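PDB 1XOC: oligopeptide-binding protein AppA from Bacillus subtilis, which binds oligopeptides such as tetra- and pentapeptides as the receptor of an ABC transporter that supports sporulation and genetic competence in Bacillus subtilis. Local coordinates for residues A[103-106]-A[107-111]; A[121-124]-A[125-128]; A[166-169]-A[170-173]. All coordinates share one frame; numbering follows the deposited sequence.

Contact 1: residues A[103-106]-A[107-111]; sequences VVFT and YSVPL
Tyr107 and Val103 meet one helical turn apart on the last turns of helix 100-108, which then tightens into 3-10 geometry at 109-111. Their side chains run side by side: Val103 CG1 rests 4.0 Å from Tyr107 CD1, while the edge of the ring brings CD1 in plane to 3.3 Å from Val103 O. The same carbonyl accepts Tyr107 N in a nearly straight bond (173°). This is the tight, buried side, where Phe139 meets the tyrosine edge-to-face and Thr106 OG1 bonds to Asp102 O and Leu159 N.

The other side, with Val104, Phe105 and Ser108, is only partly buried. Here Val104 O is gripped twice by Ser108, the backbone N and OG approaching from opposite faces of the carbonyl plane; with OG beside its own backbone N (chi1 -69°), the hydroxyl turns back to Val104 O at 2.7 Å. Replacing Ser108 by an alanine removes the hydroxyl, and Val104 O would probably keep, of these two, the bent bond from Ser108 N (137°), a looser hold.

Further on the bonding pattern shifts: Val109 N makes weak bonds to both Phe105 O and Thr106 O, and Pro110, lacking an N-H, sets CD 3.4 Å from Thr106 O. Beside this change of pitch, Phe105 and Val109 point the same way, and their side chains meet through Phe105 CE1 and Val109 CG2, 3.9 Å apart.

Contact 2: residues A[121-124]-A[125-128]; sequences STYE and MLKS
A type I beta turn from Tyr123 to Leu126 leads the chain into strand 126-133, an outer strand of the five-stranded antiparallel sheet, and borders the peptide site: Thr122 OG1 makes a weak hydrogen bond to an acidic side chain of the bound peptide. Closing the turn, Leu126 N donates to Tyr123 O at 2.9 Å, fairly straight at the hydrogen (162°) but from well above the carbonyl plane. A water hydrogen-bonded to Leu126 O at 2.6 Å also lies near Tyr123 O, on the flank of the turn.

Met125 curls back over the residues before it. CG sits between the backbone N and the carbonyl carbon (chi1 77°), and further bends about the next two bonds bring both the sulfur and the methyl to Thr122 O, with CE 3.3 Å from that oxygen. The side chain is thereby folded against the turn, while Leu141, Tyr143 and Phe148 pack around it. Contact between Tyr123 and Leu126 is lighter: Leu126 CD1 stands at the edge of the ring, 4.4 Å from CD2. One face of that ring carries the methyl CG2 of Thr122, 3.8 Å above the plane and offset toward the rim.

Polar ends reach outward. Tyr123 OH bonds to Thr156 OG1, Glu124 OE2 to Tyr428 OH and Ser121 OG to Asp429 OD1, tying the turn and the residues before it to Thr156, just after helix 147-155, and to Tyr428 and Asp429. Just beyond, Lys127 and Ser128 form a classic beta bulge opposite Lys140.

Thr122 O is buried without a hydrogen-bonding partner. The sulfur of Met125, met nearly in line with its CG-SD bond, and the methyl CE probably give this oxygen a weak electrostatic contact, which does not replace a hydrogen bond, while the turn's own bond falls to Tyr123 O.

Contact 3: residues A[166-169]-A[170-173]; sequences NVPI and ADLE. With ZN (zinc ion), chain H.
The flat carboxylate of Asp171 has Pro168 CB off one face, just beyond OD2 and 3.7 Å from it, while a zinc ion sits at the OD1 edge, close to the carboxylate plane; the proline and aspartate side chains cross obliquely. Asp171 OD1 binds the zinc at 2.3 Å. OD2 remains 3.8 Å from the metal, so the carboxylate binds the ion in monodentate fashion, through OD1. With CG beside its own backbone N (chi1 -57°), the aspartate turns its carboxylate toward the proline while OD1 still reaches the ion. Both residues also touch a neighbouring molecule in the crystal.

In the backbone around Asp171 the chain coils in two successive 3-10-type turns. Asp171 N donates to Pro168 O at 2.9 Å, and Leu172 N donates to Ile169 O at 3.1 Å. The second bond is almost straight at the hydrogen (171°), yet in both the donor comes from well above the carbonyl plane. The first of these bonds holds the backbone N of the zinc-binding residue itself.

Away from the metal the contact is apolar. Val167 and Leu172 cross at about a right angle, the branch CG1 of the valine lying 3.8 Å from CD1 of the leucine. Val167 CG1 is anti to the backbone N (chi1 178°), which extends this methyl toward the leucine across the base of the coil. Leu172 is buried and also packs on Tyr39.

This coil occupies the surface loop between helix 161-164 and strand 188-194. Ile169 leans on Ser112 and Ala170 on Lys116, both in the loop that follows helix 100-108, while Asn178 ND2 bonds to Glu173 O farther along the same connection.

Contact 2 is the buried member, contact 1 is partly buried, and contact 3 lies at the surface. Contacts 1 and 2 share a border: Pro110 CG packs 3.5 Å from Tyr123 CG, and Leu111 CD1 meets Leu126 CB, joining the end region of helix 100-108 to the approach to strand 126-133. On another side of contact 1, Val109 CG1 touches Leu172 CD2 and Ile169 CG2 of contact 3. Contacts 2 and 3 do not touch, their nearest atoms being about 11 Å apart. Chemistry follows position: a doubly gripped carbonyl in the helix, a thioether over a buried oxygen beside the peptide site, and a metal-binding carboxylate outside.

Contact 1: residues A[103-106]-A[107-111]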
loop_
_atom_site.group_PDB
_atom_site.type_symbol
_atom_site.label_atom_id
_atom_site.label_comp_id
_atom_site.label_asym_id
_atom_site.label_seq_id
_atom_site.Cartn_x
_atom_site.Cartn_y
_atom_site.Cartn_z
ATOM N N VAL A 103 14.789 13.201 -14.510
ATOM C CA VAL A 103 13.580 13.593 -13.806
ATOM C C VAL A 103 12.474 13.954 -14.793
ATOM O O VAL A 103 11.304 13.572 -14.626
ATOM C CB VAL A 103 13.881 14.799 -12.829
ATOM C CG1 VAL A 103 12.619 15.347 -12.157
ATOM C CG2 VAL A 103 14.930 14.415 -11.783
ATOM N N VAL A 104 12.822 14.711 -15.823
ATOM C CA VAL A 104 11.869 15.071 -16.864
ATOM C C VAL A 104 11.358 13.795 -17.568
ATOM O O VAL A 104 10.163 13.654 -17.800
ATOM C CB VAL A 104 12.456 16.089 -17.891
ATOM C CG1 VAL A 104 11.456 16.299 -19.042
ATOM C CG2 VAL A 104 12.812 17.391 -17.189
ATOM N N PHE A 105 12.267 12.895 -17.902
ATOM C CA PHE A 105 11.881 11.634 -18.500
ATOM C C PHE A 105 10.880 10.896 -17.631
ATOM O O PHE A 105 9.831 10.513 -18.097
ATOM C CB PHE A 105 13.122 10.772 -18.744
ATOM C CG PHE A 105 12.818 9.326 -18.978
ATOM C CD1 PHE A 105 12.099 8.943 -20.070
ATOM C CD2 PHE A 105 13.237 8.369 -18.101
ATOM C CE1 PHE A 105 11.819 7.637 -20.273
ATOM C CE2 PHE A 105 12.945 7.062 -18.314
ATOM C CZ PHE A 105 12.237 6.703 -19.392
ATOM N N THR A 106 11.217 10.703 -16.365
ATOM C CA THR A 106 10.435 9.841 -15.494
ATOM C C THR A 106 9.034 10.401 -15.295
ATOM O O THR A 106 8.067 9.675 -15.452
ATOM C CB THR A 106 11.118 9.654 -14.143
ATOM O OG1 THR A 106 12.424 9.085 -14.333
ATOM C CG2 THR A 106 10.316 8.773 -13.247
ATOM N N TYR A 107 8.915 11.681 -14.984
ATOM C CA TYR A 107 7.588 12.218 -14.714
ATOM C C TYR A 107 6.759 12.467 -15.974
ATOM O O TYR A 107 5.521 12.594 -15.879
ATOM C CB TYR A 107 7.703 13.535 -13.968
ATOM C CG TYR A 107 7.974 13.444 -12.485
ATOM C CD1 TYR A 107 9.260 13.233 -11.994
ATOM C CD2 TYR A 107 6.934 13.535 -11.571
ATOM C CE1 TYR A 107 9.503 13.159 -10.601
ATOM C CE2 TYR A 107 7.186 13.495 -10.179
ATOM C CZ TYR A 107 8.456 13.293 -9.717
ATOM O OH TYR A 107 8.647 13.210 -8.365
ATOM N N SER A 108 7.399 12.489 -17.149
ATOM C CA SER A 108 6.692 12.633 -18.421
ATOM C C SER A 108 6.016 11.336 -18.878
ATOM O O SER A 108 5.047 11.382 -19.641
ATOM C CB SER A 108 7.646 13.113 -19.521
ATOM O OG SER A 108 8.021 14.460 -19.240
ATOM N N VAL A 109 6.516 10.204 -18.397
ATOM C CA VAL A 109 5.989 8.881 -18.852
ATOM C C VAL A 109 4.477 8.770 -18.576
ATOM O O VAL A 109 3.717 8.459 -19.475
ATOM C CB VAL A 109 6.760 7.716 -18.230
ATOM C CG1 VAL A 109 6.007 6.383 -18.431
ATOM C CG2 VAL A 109 8.156 7.622 -18.888
ATOM N N PRO A 110 4.028 9.018 -17.328
ATOM C CA PRO A 110 2.563 8.910 -17.077
ATOM C C PRO A 110 1.695 9.995 -17.737
ATOM O O PRO A 110 0.471 9.924 -17.672
ATOM C CB PRO A 110 2.444 8.987 -15.561
ATOM C CG PRO A 110 3.713 9.579 -15.095
ATOM C CD PRO A 110 4.783 9.305 -16.091
ATOM N N LEU A 111 2.316 10.989 -18.368
ATOM C CA LEU A 111 1.571 12.003 -19.131
ATOM C C LEU A 111 1.347 11.603 -20.586
ATOM O O LEU A 111 0.584 12.264 -21.307
ATOM C CB LEU A 111 2.305 13.348 -19.063
ATOM C CG LEU A 111 2.130 14.236 -17.823
ATOM C CD1 LEU A 111 1.926 13.490 -16.552
ATOM C CD2 LEU A 111 3.246 15.243 -17.743
#

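Contact 2: residues A[121-124]-A[125-128]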
loop_
_atom_site.group_PDB
_atom_site.type_symbol
_atom_site.label_atom_id
_atom_site.label_comp_id
_atom_site.label_asym_id
_atom_site.label_seq_id
_atom_site.Cartn_x
_atom_site.Cartn_y
_atom_site.Cartn_z
ATOM N N SER A 121 -3.453 8.550 -11.297
ATOM C CA SER A 121 -3.994 9.473 -10.275
ATOM C C SER A 121 -2.920 10.376 -9.678
ATOM O O SER A 121 -3.153 11.550 -9.394
ATOM C CB SER A 121 -4.630 8.677 -9.125
ATOM O OG SER A 121 -5.657 9.458 -8.513
ATOM N N THR A 122 -1.739 9.819 -9.505
ATOM C CA THR A 122 -0.631 10.524 -8.915
ATOM C C THR A 122 -0.110 11.684 -9.768
ATOM O O THR A 122 0.514 12.635 -9.241
ATOM C CB THR A 122 0.478 9.507 -8.628
ATOM O OG1 THR A 122 -0.065 8.455 -7.796
ATOM C CG2 THR A 122 1.671 10.168 -7.926
ATOM N N TYR A 123 -0.342 11.622 -11.083
ATOM C CA TYR A 123 0.240 12.559 -12.052
ATOM C C TYR A 123 -0.792 13.362 -12.813
ATOM O O TYR A 123 -0.427 14.262 -13.572
ATOM C CB TYR A 123 1.203 11.840 -13.042
ATOM C CG TYR A 123 2.213 10.978 -12.314
ATOM C CD1 TYR A 123 1.959 9.626 -12.098
ATOM C CD2 TYR A 123 3.368 11.542 -11.707
ATOM C CE1 TYR A 123 2.830 8.829 -11.394
ATOM C CE2 TYR A 123 4.247 10.734 -10.972
ATOM C CZ TYR A 123 3.965 9.370 -10.831
ATOM O OH TYR A 123 4.820 8.576 -10.076
ATOM N N GLU A 124 -2.076 13.070 -12.627
ATOM C CA GLU A 124 -3.068 13.716 -13.490
ATOM C C GLU A 124 -3.227 15.232 -13.300
ATOM O O GLU A 124 -3.828 15.909 -14.141
ATOM C CB GLU A 124 -4.410 13.026 -13.430
ATOM C CG GLU A 124 -5.019 12.917 -12.108
ATOM C CD GLU A 124 -6.422 12.321 -12.208
ATOM O OE1 GLU A 124 -6.794 11.919 -13.335
ATOM O OE2 GLU A 124 -7.155 12.270 -11.203
ATOM N N MET A 125 -2.719 15.745 -12.194
ATOM C CA MET A 125 -2.707 17.183 -11.995
ATOM C C MET A 125 -1.612 17.877 -12.817
ATOM O O MET A 125 -1.657 19.091 -12.929
ATOM C CB MET A 125 -2.559 17.545 -10.513
ATOM C CG MET A 125 -1.156 17.413 -9.933
ATOM S SD MET A 125 -0.608 15.691 -9.838
ATOM C CE MET A 125 -1.566 15.094 -8.486
ATOM N N LEU A 126 -0.654 17.134 -13.372
ATOM C CA LEU A 126 0.453 17.739 -14.114
ATOM C C LEU A 126 0.069 18.107 -15.524
ATOM O O LEU A 126 -0.519 17.306 -16.258
ATOM C CB LEU A 126 1.665 16.800 -14.193
ATOM C CG LEU A 126 2.499 16.694 -12.955
ATOM C CD1 LEU A 126 3.622 15.671 -13.179
ATOM C CD2 LEU A 126 3.075 18.083 -12.578
ATOM N N LYS A 127 0.428 19.320 -15.910
ATOM C CA LYS A 127 0.313 19.766 -17.282
ATOM C C LYS A 127 1.591 19.430 -18.045
ATOM O O LYS A 127 1.540 18.928 -19.179
ATOM C CB LYS A 127 0.104 21.258 -17.312
ATOM C CG LYS A 127 -0.127 21.813 -18.693
ATOM C CD LYS A 127 -0.117 23.316 -18.629
ATOM C CE LYS A 127 -1.359 23.843 -17.955
ATOM N NZ LYS A 127 -1.450 25.335 -18.100
ATOM N N SER A 128 2.737 19.754 -17.441
ATOM C CA SER A 128 4.027 19.527 -18.087
ATOM C C SER A 128 5.164 19.500 -17.091
ATOM O O SER A 128 5.033 19.967 -15.964
ATOM C CB SER A 128 4.324 20.626 -19.106
ATOM O OG SER A 128 4.374 21.892 -18.480
HETATM O O HOH W 1 -1.690 14.965 -16.536
#

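Contact 3: residues A[166-169]-A[170-173]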
loop_
_atom_site.group_PDB
_atom_site.type_symbol
_atom_site.label_atom_id
_atom_site.label_comp_id
_atom_site.label_asym_id
_atom_site.label_seq_id
_atom_site.Cartn_x
_atom_site.Cartn_y
_atom_site.Cartn_z
ATOM N N ASN A 166 14.491 5.684 -24.900
ATOM C CA ASN A 166 13.993 5.351 -26.233
ATOM C C ASN A 166 13.137 4.099 -26.269
ATOM O O ASN A 166 12.794 3.657 -27.354
ATOM C CB ASN A 166 15.149 5.244 -27.231
ATOM C CG ASN A 166 14.729 5.565 -28.658
ATOM O OD1 ASN A 166 13.922 6.472 -28.892
ATOM N ND2 ASN A 166 15.270 4.826 -29.619
ATOM N N VAL A 167 12.780 3.541 -25.115
ATOM C CA VAL A 167 11.803 2.424 -25.075
ATOM C C VAL A 167 10.423 2.980 -25.322
ATOM O O VAL A 167 10.048 3.932 -24.647
ATOM C CB VAL A 167 11.805 1.719 -23.716
ATOM C CG1 VAL A 167 10.740 0.597 -23.667
ATOM C CG2 VAL A 167 13.194 1.147 -23.480
ATOM N N PRO A 168 9.649 2.397 -26.244
ATOM C CA PRO A 168 8.270 2.874 -26.465
ATOM C C PRO A 168 7.487 2.813 -25.156
ATOM O O PRO A 168 7.546 1.823 -24.439
ATOM C CB PRO A 168 7.734 1.875 -27.488
ATOM C CG PRO A 168 8.969 1.486 -28.223
ATOM C CD PRO A 168 9.958 1.286 -27.168
ATOM N N ILE A 169 6.800 3.889 -24.810
ATOM C CA ILE A 169 6.146 3.921 -23.519
ATOM C C ILE A 169 5.122 2.798 -23.355
ATOM O O ILE A 169 5.014 2.229 -22.267
ATOM C CB ILE A 169 5.581 5.343 -23.220
ATOM C CG1 ILE A 169 6.759 6.265 -22.881
ATOM C CG2 ILE A 169 4.559 5.312 -22.084
ATOM C CD1 ILE A 169 6.426 7.689 -22.959
ATOM N N ALA A 170 4.429 2.416 -24.440
ATOM C CA ALA A 170 3.522 1.260 -24.403
ATOM C C ALA A 170 4.186 -0.032 -23.893
ATOM O O ALA A 170 3.503 -0.911 -23.363
ATOM C CB ALA A 170 2.905 1.023 -25.775
ATOM N N ASP A 171 5.498 -0.151 -24.075
ATOM C CA ASP A 171 6.224 -1.367 -23.736
ATOM C C ASP A 171 7.107 -1.231 -22.501
ATOM O O ASP A 171 7.903 -2.131 -22.211
ATOM C CB ASP A 171 7.122 -1.815 -24.888
ATOM C CG ASP A 171 6.376 -2.041 -26.148
ATOM O OD1 ASP A 171 5.215 -2.496 -26.152
ATOM O OD2 ASP A 171 6.957 -1.727 -27.185
ATOM N N LEU A 172 7.010 -0.112 -21.784
ATOM C CA LEU A 172 7.937 0.109 -20.682
ATOM C C LEU A 172 7.748 -0.877 -19.523
ATOM O O LEU A 172 8.716 -1.337 -18.945
ATOM C CB LEU A 172 7.855 1.547 -20.169
ATOM C CG LEU A 172 9.032 2.065 -19.386
ATOM C CD1 LEU A 172 10.305 2.083 -20.179
ATOM C CD2 LEU A 172 8.715 3.496 -18.979
ATOM N N GLU A 173 6.509 -1.226 -19.200
ATOM C CA GLU A 173 6.281 -2.093 -18.031
ATOM C C GLU A 173 6.915 -3.481 -18.205
ATOM O O GLU A 173 7.427 -4.061 -17.226
ATOM C CB GLU A 173 4.789 -2.257 -17.756
ATOM C CG GLU A 173 4.507 -3.014 -16.464
ATOM C CD GLU A 173 3.033 -3.073 -16.096
ATOM O OE1 GLU A 173 2.787 -3.733 -15.074
ATOM O OE2 GLU A 173 2.154 -2.472 -16.776
HETATM ZN ZN ZN H . 3.335 -2.912 -27.412
#